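Local atomic coordinates of eukaryotic translation initiation factor 4 gamma 2 (Homo sapiens, PDB entry 4IUL), a protein that probably acts in translation initiation as an eIF4G-like scaffold, using its HEAT-repeat MIF4G domain to engage the helicase eIF4A. Residues D65-E70 against S75-L80; T179-K184 against F223-S228; K164-H169 against G207-H212. One frame throughout, in Å; residues are numbered along the deposited sequence.

Contact 1. Residues D65-E70 against S75-L80; sequences DKALEE and SLYAQL
Lys66 O is gripped by two backbone donors, Glu69 N and Glu70 N, each 3.0 Å away. This turn presents the Lys66 side chain, the Ala67 backbone and the Glu70 carbonyl to one aromatic ring, that of Tyr77 on helix 74-87. The two helices, 53-69 and 74-87, are consecutive, joined by a short connection, and form a helical hairpin within the HEAT-repeat MIF4G domain.

Tyr77 carries nearly the whole contact. With CG beside its own backbone N and anti to the carbonyl carbon (chi1 -58°), its ring reaches across to helix 53-69. Its CD2 lies 3.7 Å from Ala67 CA and 3.9 Å from the methyl CB. Further out, Glu70 O lies at the ring edge, in plane, 3.8 Å from Tyr77 CE2, a placement consistent with a weak C-H...O attraction. At the far end Lys66 crosses the ring obliquely: its CG approaches Tyr77 OH to 3.4 Å, and its CE comes within 3.7 Å of the same oxygen. A bend at chi2 lays CD and CE beside the hydroxyl, and beyond them NZ is hydrogen-bonded to Asn31 OD1.

Phe158 of helix 141-163 touches both Ala67 and Tyr77, and Leu33 also packs on the tyrosine. The hairpin is thus joined here by van der Waals contact: a broad aromatic ring spans the gap beside a small alanine, and the lysine contributes its methylenes while its ammonium is held by the neutral amide of Asn31.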
# COMPACT_ATOMS: atom_id res chain seq x y z
N ASP A 65 8.71 6.58 -1.23
CA ASP A 65 8.95 7.40 -2.42
C ASP A 65 9.13 6.46 -3.63
O ASP A 65 8.45 6.59 -4.65
CB ASP A 65 10.25 8.22 -2.25
CG ASP A 65 10.00 9.69 -1.93
OD1 ASP A 65 8.84 10.07 -1.64
OD2 ASP A 65 10.99 10.47 -1.96
N LYS A 66 10.07 5.52 -3.50
CA LYS A 66 10.38 4.56 -4.56
C LYS A 66 9.21 3.62 -4.88
O LYS A 66 8.97 3.32 -6.05
CB LYS A 66 11.61 3.74 -4.18
CG LYS A 66 12.16 2.85 -5.29
CD LYS A 66 12.68 3.68 -6.45
CE LYS A 66 13.35 2.81 -7.51
NZ LYS A 66 13.99 3.63 -8.58
N ALA A 67 8.48 3.18 -3.86
CA ALA A 67 7.34 2.28 -4.06
C ALA A 67 6.29 2.88 -4.99
O ALA A 67 5.75 2.19 -5.85
CB ALA A 67 6.71 1.91 -2.71
N LEU A 68 5.99 4.17 -4.81
CA LEU A 68 5.01 4.80 -5.68
C LEU A 68 5.55 5.15 -7.07
O LEU A 68 4.78 5.51 -7.96
CB LEU A 68 4.39 6.02 -5.01
CG LEU A 68 3.14 5.66 -4.19
CD1 LEU A 68 3.52 4.74 -3.03
CD2 LEU A 68 2.47 6.91 -3.67
N GLU A 69 6.87 5.03 -7.25
CA GLU A 69 7.46 5.30 -8.55
C GLU A 69 7.48 4.00 -9.36
O GLU A 69 7.31 4.02 -10.57
CB GLU A 69 8.89 5.85 -8.41
CG GLU A 69 8.99 7.09 -7.51
CD GLU A 69 10.38 7.69 -7.44
OE1 GLU A 69 11.38 6.94 -7.40
OE2 GLU A 69 10.48 8.93 -7.41
N GLU A 70 7.66 2.87 -8.67
CA GLU A 70 7.70 1.56 -9.32
C GLU A 70 6.77 0.56 -8.60
O GLU A 70 7.24 -0.42 -8.01
CB GLU A 70 9.13 1.01 -9.31
CG GLU A 70 10.20 1.96 -9.81
CD GLU A 70 10.04 2.31 -11.29
OE1 GLU A 70 9.77 1.39 -12.10
OE2 GLU A 70 10.21 3.50 -11.64
N SER A 75 5.69 -5.65 -3.74
CA SER A 75 6.03 -6.88 -3.05
C SER A 75 7.47 -6.83 -2.50
O SER A 75 7.70 -7.15 -1.33
CB SER A 75 5.87 -8.03 -4.04
OG SER A 75 6.23 -9.27 -3.46
N LEU A 76 8.41 -6.42 -3.34
CA LEU A 76 9.81 -6.33 -2.94
C LEU A 76 10.03 -5.31 -1.83
O LEU A 76 10.72 -5.60 -0.85
CB LEU A 76 10.68 -5.92 -4.13
CG LEU A 76 11.59 -6.98 -4.75
CD1 LEU A 76 10.78 -7.92 -5.65
CD2 LEU A 76 12.67 -6.27 -5.56
N TYR A 77 9.46 -4.12 -1.99
CA TYR A 77 9.62 -3.07 -0.98
C TYR A 77 8.92 -3.44 0.32
O TYR A 77 9.40 -3.09 1.40
CB TYR A 77 9.11 -1.73 -1.52
CG TYR A 77 9.81 -1.30 -2.80
CD1 TYR A 77 11.21 -1.26 -2.87
CD2 TYR A 77 9.09 -0.99 -3.94
CE1 TYR A 77 11.86 -0.93 -4.06
CE2 TYR A 77 9.72 -0.66 -5.14
CZ TYR A 77 11.11 -0.64 -5.19
OH TYR A 77 11.74 -0.35 -6.38
N ALA A 78 7.81 -4.15 0.22
CA ALA A 78 7.06 -4.57 1.40
C ALA A 78 7.92 -5.51 2.24
O ALA A 78 7.88 -5.47 3.47
CB ALA A 78 5.75 -5.25 1.00
N GLN A 79 8.69 -6.36 1.57
CA GLN A 79 9.56 -7.31 2.25
C GLN A 79 10.70 -6.56 2.93
O GLN A 79 11.17 -6.94 4.01
CB GLN A 79 10.11 -8.33 1.25
CG GLN A 79 10.63 -9.61 1.89
CD GLN A 79 9.55 -10.40 2.63
OE1 GLN A 79 8.48 -10.66 2.09
NE2 GLN A 79 9.84 -10.78 3.87
N LEU A 80 11.16 -5.48 2.29
CA LEU A 80 12.23 -4.68 2.86
C LEU A 80 11.75 -4.02 4.16
O LEU A 80 12.48 -3.95 5.15
CB LEU A 80 12.66 -3.61 1.85
CG LEU A 80 13.87 -2.75 2.20
CD1 LEU A 80 15.12 -3.62 2.36
CD2 LEU A 80 14.07 -1.73 1.09

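Contact 2. Residues T179-K184 against F223-S228; sequences TLLEKK and FARMCS
Leu181 O, at the C-terminal end of helix 170-181, is met by the guanidinium group of Arg225 near the end of helix 216-227. Both helices belong to the HEAT-repeat superhelix of the MIF4G domain, with helix 193-210 between them in the chain. The firmer of the two bonds comes from Arg225 NH2, 3.2 Å from Leu181 O and almost straight ahead of the carbonyl, at a C=O...N angle of 170°. Arg225 NE adds a weak bond to the same oxygen at 3.4 Å. Two N-H groups on one edge of the guanidinium thus share a single acceptor, the NH2 bond leaning slightly out of the guanidinium plane. The arginine's positive charge probably also suits the negative end of helix 170-181.

The arginine reaches this point because its CG stands anti to the backbone N (chi1 167°) and the chain bends at chi2. On the way, Arg225 CG passes Leu181 CD2 at 3.9 Å, the two side chains sliding past each other in opposite directions. Lys183 lays its CB 3.4 Å from Arg225 NH2 but sends its ammonium elsewhere, to Val187 O, so that the like charges of Lys183 NZ and Arg225 NH2 stay 6.9 Å apart.

The carbonyl of Arg225 is served as well: Ser228 OG donates to Arg225 O at 3.0 Å, from above the carbonyl plane. Leu181 also packs on Leu199 of helix 193-210 and crosses Met226 at about a right angle. The sulphur of that methionine, SD, lies 3.8 Å above the plane of the Phe223 ring, over its centre.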
# COMPACT_ATOMS: atom_id res chain seq x y z
N THR A 179 -12.98 3.58 -1.72
CA THR A 179 -12.74 4.49 -2.83
C THR A 179 -12.79 3.77 -4.18
O THR A 179 -13.19 4.36 -5.18
CB THR A 179 -11.38 5.21 -2.69
OG1 THR A 179 -10.32 4.26 -2.75
CG2 THR A 179 -11.31 5.95 -1.36
N LEU A 180 -12.39 2.50 -4.20
CA LEU A 180 -12.40 1.74 -5.44
C LEU A 180 -13.80 1.35 -5.91
O LEU A 180 -14.04 1.24 -7.11
CB LEU A 180 -11.54 0.48 -5.29
CG LEU A 180 -10.03 0.68 -5.12
CD1 LEU A 180 -9.32 -0.68 -5.13
CD2 LEU A 180 -9.50 1.56 -6.26
N LEU A 181 -14.73 1.15 -4.97
CA LEU A 181 -16.10 0.78 -5.30
C LEU A 181 -17.02 1.99 -5.47
O LEU A 181 -18.12 1.86 -6.02
CB LEU A 181 -16.68 -0.13 -4.22
CG LEU A 181 -16.30 -1.61 -4.21
CD1 LEU A 181 -16.84 -2.26 -2.95
CD2 LEU A 181 -16.85 -2.29 -5.45
N GLU A 182 -16.58 3.15 -5.00
CA GLU A 182 -17.39 4.36 -5.10
C GLU A 182 -17.60 4.78 -6.55
O GLU A 182 -16.67 4.73 -7.37
CB GLU A 182 -16.73 5.51 -4.33
CG GLU A 182 -17.48 6.83 -4.43
CD GLU A 182 -16.77 7.96 -3.71
OE1 GLU A 182 -15.63 8.30 -4.09
OE2 GLU A 182 -17.36 8.50 -2.74
N LYS A 183 -18.82 5.21 -6.86
CA LYS A 183 -19.17 5.64 -8.20
C LYS A 183 -19.26 7.16 -8.33
O LYS A 183 -20.25 7.77 -7.94
CB LYS A 183 -20.51 5.01 -8.61
CG LYS A 183 -21.05 5.51 -9.94
CD LYS A 183 -20.07 5.24 -11.07
CE LYS A 183 -20.62 5.76 -12.38
NZ LYS A 183 -19.68 5.50 -13.49
N LYS A 184 -18.21 7.75 -8.89
CA LYS A 184 -18.16 9.20 -9.08
C LYS A 184 -19.13 9.61 -10.18
O LYS A 184 -19.40 8.85 -11.11
CB LYS A 184 -16.74 9.61 -9.48
CG LYS A 184 -15.69 9.33 -8.42
CD LYS A 184 -15.85 10.24 -7.22
CE LYS A 184 -14.67 10.12 -6.27
NZ LYS A 184 -13.39 10.50 -6.93
N PHE A 223 -19.64 -6.92 -1.12
CA PHE A 223 -19.90 -7.96 -2.09
C PHE A 223 -21.29 -7.92 -2.75
O PHE A 223 -21.50 -8.55 -3.79
CB PHE A 223 -19.63 -9.34 -1.48
CG PHE A 223 -18.16 -9.68 -1.42
CD1 PHE A 223 -17.33 -9.08 -0.47
CD2 PHE A 223 -17.60 -10.54 -2.36
CE1 PHE A 223 -15.96 -9.34 -0.45
CE2 PHE A 223 -16.23 -10.81 -2.35
CZ PHE A 223 -15.40 -10.20 -1.39
N ALA A 224 -22.22 -7.20 -2.15
CA ALA A 224 -23.54 -7.07 -2.75
C ALA A 224 -23.28 -6.16 -3.95
O ALA A 224 -23.63 -6.47 -5.09
CB ALA A 224 -24.51 -6.41 -1.79
N ARG A 225 -22.63 -5.04 -3.66
CA ARG A 225 -22.27 -4.05 -4.67
C ARG A 225 -21.51 -4.71 -5.82
O ARG A 225 -21.69 -4.35 -6.98
CB ARG A 225 -21.43 -2.96 -4.00
CG ARG A 225 -20.71 -2.01 -4.93
CD ARG A 225 -21.65 -1.13 -5.71
NE ARG A 225 -20.90 -0.09 -6.42
CZ ARG A 225 -21.42 0.74 -7.32
NH1 ARG A 225 -22.70 0.65 -7.64
NH2 ARG A 225 -20.65 1.65 -7.90
N MET A 226 -20.66 -5.69 -5.49
CA MET A 226 -19.86 -6.41 -6.49
C MET A 226 -20.70 -7.32 -7.38
O MET A 226 -20.42 -7.44 -8.58
CB MET A 226 -18.76 -7.23 -5.80
CG MET A 226 -17.56 -6.42 -5.33
SD MET A 226 -16.49 -7.29 -4.14
CE MET A 226 -15.50 -8.35 -5.20
N CYS A 227 -21.70 -7.97 -6.80
CA CYS A 227 -22.58 -8.88 -7.54
C CYS A 227 -23.43 -8.12 -8.55
O CYS A 227 -23.75 -8.63 -9.61
CB CYS A 227 -23.50 -9.65 -6.59
SG CYS A 227 -22.74 -11.03 -5.72
N SER A 228 -23.80 -6.88 -8.20
CA SER A 228 -24.62 -6.06 -9.08
C SER A 228 -23.80 -5.29 -10.11
O SER A 228 -24.25 -4.26 -10.61
CB SER A 228 -25.46 -5.08 -8.26
OG SER A 228 -24.64 -4.16 -7.57

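Contact 3. Residues K164-H169 against G207-H212; sequences KLDLIH and GPRLDH
Lys164 has its CB pointing away from 207-212, while its carbonyl oxygen lies near Arg209, 4.1 Å from NH2, a loose approach. Two residues on, Asp166 adopts a positive phi as the C-prime residue of a Schellman motif, in which Leu167 N reaches back to Leu162 O and closes helix 141-163.

From that turn the Asp166 carboxylate makes the salt bridge that carries the contact: Asp166 OD1 accepts from Arg209 NH1 at 2.7 Å, with an N-H...O angle of 141°. The donor meets the anti side of OD1, tilted out of the carboxylate plane, and the carboxylate and guanidinium planes are turned 31° apart. The bridge is therefore a single, bent hydrogen bond and not a paired, coplanar fork. Arg209 CG occupies the crowded position between the backbone N and the carbonyl carbon (chi1 75°), and a bend at chi3 then turns the guanidinium to the loop. The other oxygen, Asp166 OD2, has a long, weak ion pair with Lys103. Putting an alanine at Asp166 would probably leave the Arg209 guanidinium without its counter-charge and set it free to swing away from the loop.

Leu167 and Ile168 take the chain back into the interior, and His169 stands at the N-cap position of helix 170-181. The contact is thus a bridge at the surface, where the loop between helices 141-163 and 170-181 meets the last turn of helix 193-210, whose Leu210 leans on Leu173 and His174 of helix 170-181.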
# COMPACT_ATOMS: atom_id res chain seq x y z
N LYS A 164 -0.65 -7.51 4.08
CA LYS A 164 -0.41 -8.94 4.02
C LYS A 164 0.64 -9.39 5.04
O LYS A 164 0.62 -10.53 5.50
CB LYS A 164 0.02 -9.30 2.59
CG LYS A 164 0.33 -10.76 2.33
CD LYS A 164 0.49 -10.98 0.82
CE LYS A 164 1.27 -12.24 0.49
NZ LYS A 164 2.72 -12.10 0.84
N LEU A 165 1.56 -8.50 5.40
CA LEU A 165 2.62 -8.81 6.36
C LEU A 165 2.36 -8.18 7.73
O LEU A 165 3.25 -8.12 8.58
CB LEU A 165 3.97 -8.31 5.82
CG LEU A 165 4.39 -8.81 4.44
CD1 LEU A 165 5.58 -8.01 3.92
CD2 LEU A 165 4.75 -10.28 4.53
N ASP A 166 1.12 -7.71 7.91
CA ASP A 166 0.67 -7.07 9.14
C ASP A 166 1.43 -5.78 9.48
O ASP A 166 1.61 -5.45 10.65
CB ASP A 166 0.73 -8.05 10.33
CG ASP A 166 -0.31 -7.72 11.42
OD1 ASP A 166 -1.49 -7.52 11.07
OD2 ASP A 166 0.05 -7.67 12.62
N LEU A 167 1.86 -5.06 8.45
CA LEU A 167 2.59 -3.80 8.63
C LEU A 167 1.69 -2.56 8.69
O LEU A 167 2.14 -1.48 9.07
CB LEU A 167 3.66 -3.66 7.54
CG LEU A 167 4.80 -4.69 7.70
CD1 LEU A 167 5.81 -4.61 6.56
CD2 LEU A 167 5.48 -4.45 9.05
N ILE A 168 0.42 -2.69 8.29
CA ILE A 168 -0.56 -1.61 8.38
C ILE A 168 -1.87 -2.25 8.85
O ILE A 168 -2.01 -3.47 8.78
CB ILE A 168 -0.77 -0.83 7.04
CG1 ILE A 168 -1.02 -1.80 5.88
CG2 ILE A 168 0.40 0.11 6.78
CD1 ILE A 168 -2.47 -2.23 5.75
N HIS A 169 -2.81 -1.44 9.33
CA HIS A 169 -4.07 -1.95 9.87
C HIS A 169 -5.34 -1.96 8.99
O HIS A 169 -5.34 -1.48 7.84
CB HIS A 169 -4.37 -1.20 11.17
CG HIS A 169 -3.29 -1.34 12.20
ND1 HIS A 169 -3.08 -0.42 13.21
CD2 HIS A 169 -2.35 -2.31 12.38
CE1 HIS A 169 -2.06 -0.80 13.95
NE2 HIS A 169 -1.60 -1.94 13.48
N GLY A 207 -8.62 -9.84 1.85
CA GLY A 207 -9.98 -10.27 2.14
C GLY A 207 -10.20 -11.21 3.31
O GLY A 207 -11.00 -10.91 4.20
N PRO A 208 -9.51 -12.36 3.35
CA PRO A 208 -9.67 -13.33 4.43
C PRO A 208 -9.44 -12.78 5.85
O PRO A 208 -10.21 -13.09 6.76
CB PRO A 208 -8.67 -14.43 4.06
CG PRO A 208 -8.63 -14.36 2.58
CD PRO A 208 -8.58 -12.87 2.33
N ARG A 209 -8.39 -11.98 6.05
CA ARG A 209 -8.12 -11.44 7.38
C ARG A 209 -9.09 -10.34 7.82
O ARG A 209 -9.29 -10.11 9.01
CB ARG A 209 -6.68 -10.91 7.47
CG ARG A 209 -6.43 -9.57 6.78
CD ARG A 209 -5.30 -8.79 7.47
NE ARG A 209 -4.06 -9.56 7.54
CZ ARG A 209 -3.18 -9.49 8.54
NH1 ARG A 209 -3.39 -8.68 9.57
NH2 ARG A 209 -2.09 -10.25 8.51
N LEU A 210 -9.70 -9.66 6.85
CA LEU A 210 -10.64 -8.58 7.15
C LEU A 210 -12.04 -9.09 7.45
O LEU A 210 -12.79 -8.49 8.22
CB LEU A 210 -10.70 -7.62 5.97
CG LEU A 210 -10.10 -6.21 6.03
CD1 LEU A 210 -8.67 -6.22 6.53
CD2 LEU A 210 -10.19 -5.60 4.63
N ASP A 211 -12.38 -10.22 6.84
CA ASP A 211 -13.71 -10.80 6.94
C ASP A 211 -14.03 -11.60 8.21
O ASP A 211 -14.36 -12.79 8.14
CB ASP A 211 -13.96 -11.66 5.70
CG ASP A 211 -15.43 -11.82 5.37
OD1 ASP A 211 -16.25 -11.04 5.90
OD2 ASP A 211 -15.77 -12.72 4.57
N HIS A 212 -13.95 -10.95 9.37
CA HIS A 212 -14.28 -11.62 10.63
C HIS A 212 -15.64 -11.12 11.10
O HIS A 212 -16.16 -10.12 10.61
CB HIS A 212 -13.20 -11.42 11.70
CG HIS A 212 -12.77 -10.00 11.90
ND1 HIS A 212 -13.54 -9.08 12.58
CD2 HIS A 212 -11.64 -9.35 11.53
CE1 HIS A 212 -12.90 -7.92 12.61
NE2 HIS A 212 -11.75 -8.06 11.98

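From the N terminus, contact 1 comes first and closes the short connection between helices 53-69 and 74-87, a local hairpin completed before the other contacts begin. The chain later reaches 164-169, the opening segment of contact 3, and then 179-184, which opens contact 2. Contact 3 closes at 207-212 and contact 2 only at 223-228, so their loops cross: contact 3 ties the loop before helix 170-181 to the end of helix 193-210, and contact 2 ties the far end of helix 170-181 to helix 216-227. Contacts 1 and 3 touch directly, Leu165 CD1 packing 3.5 Å from Ala78 O, which joins the hairpin to the loop after helix 141-163.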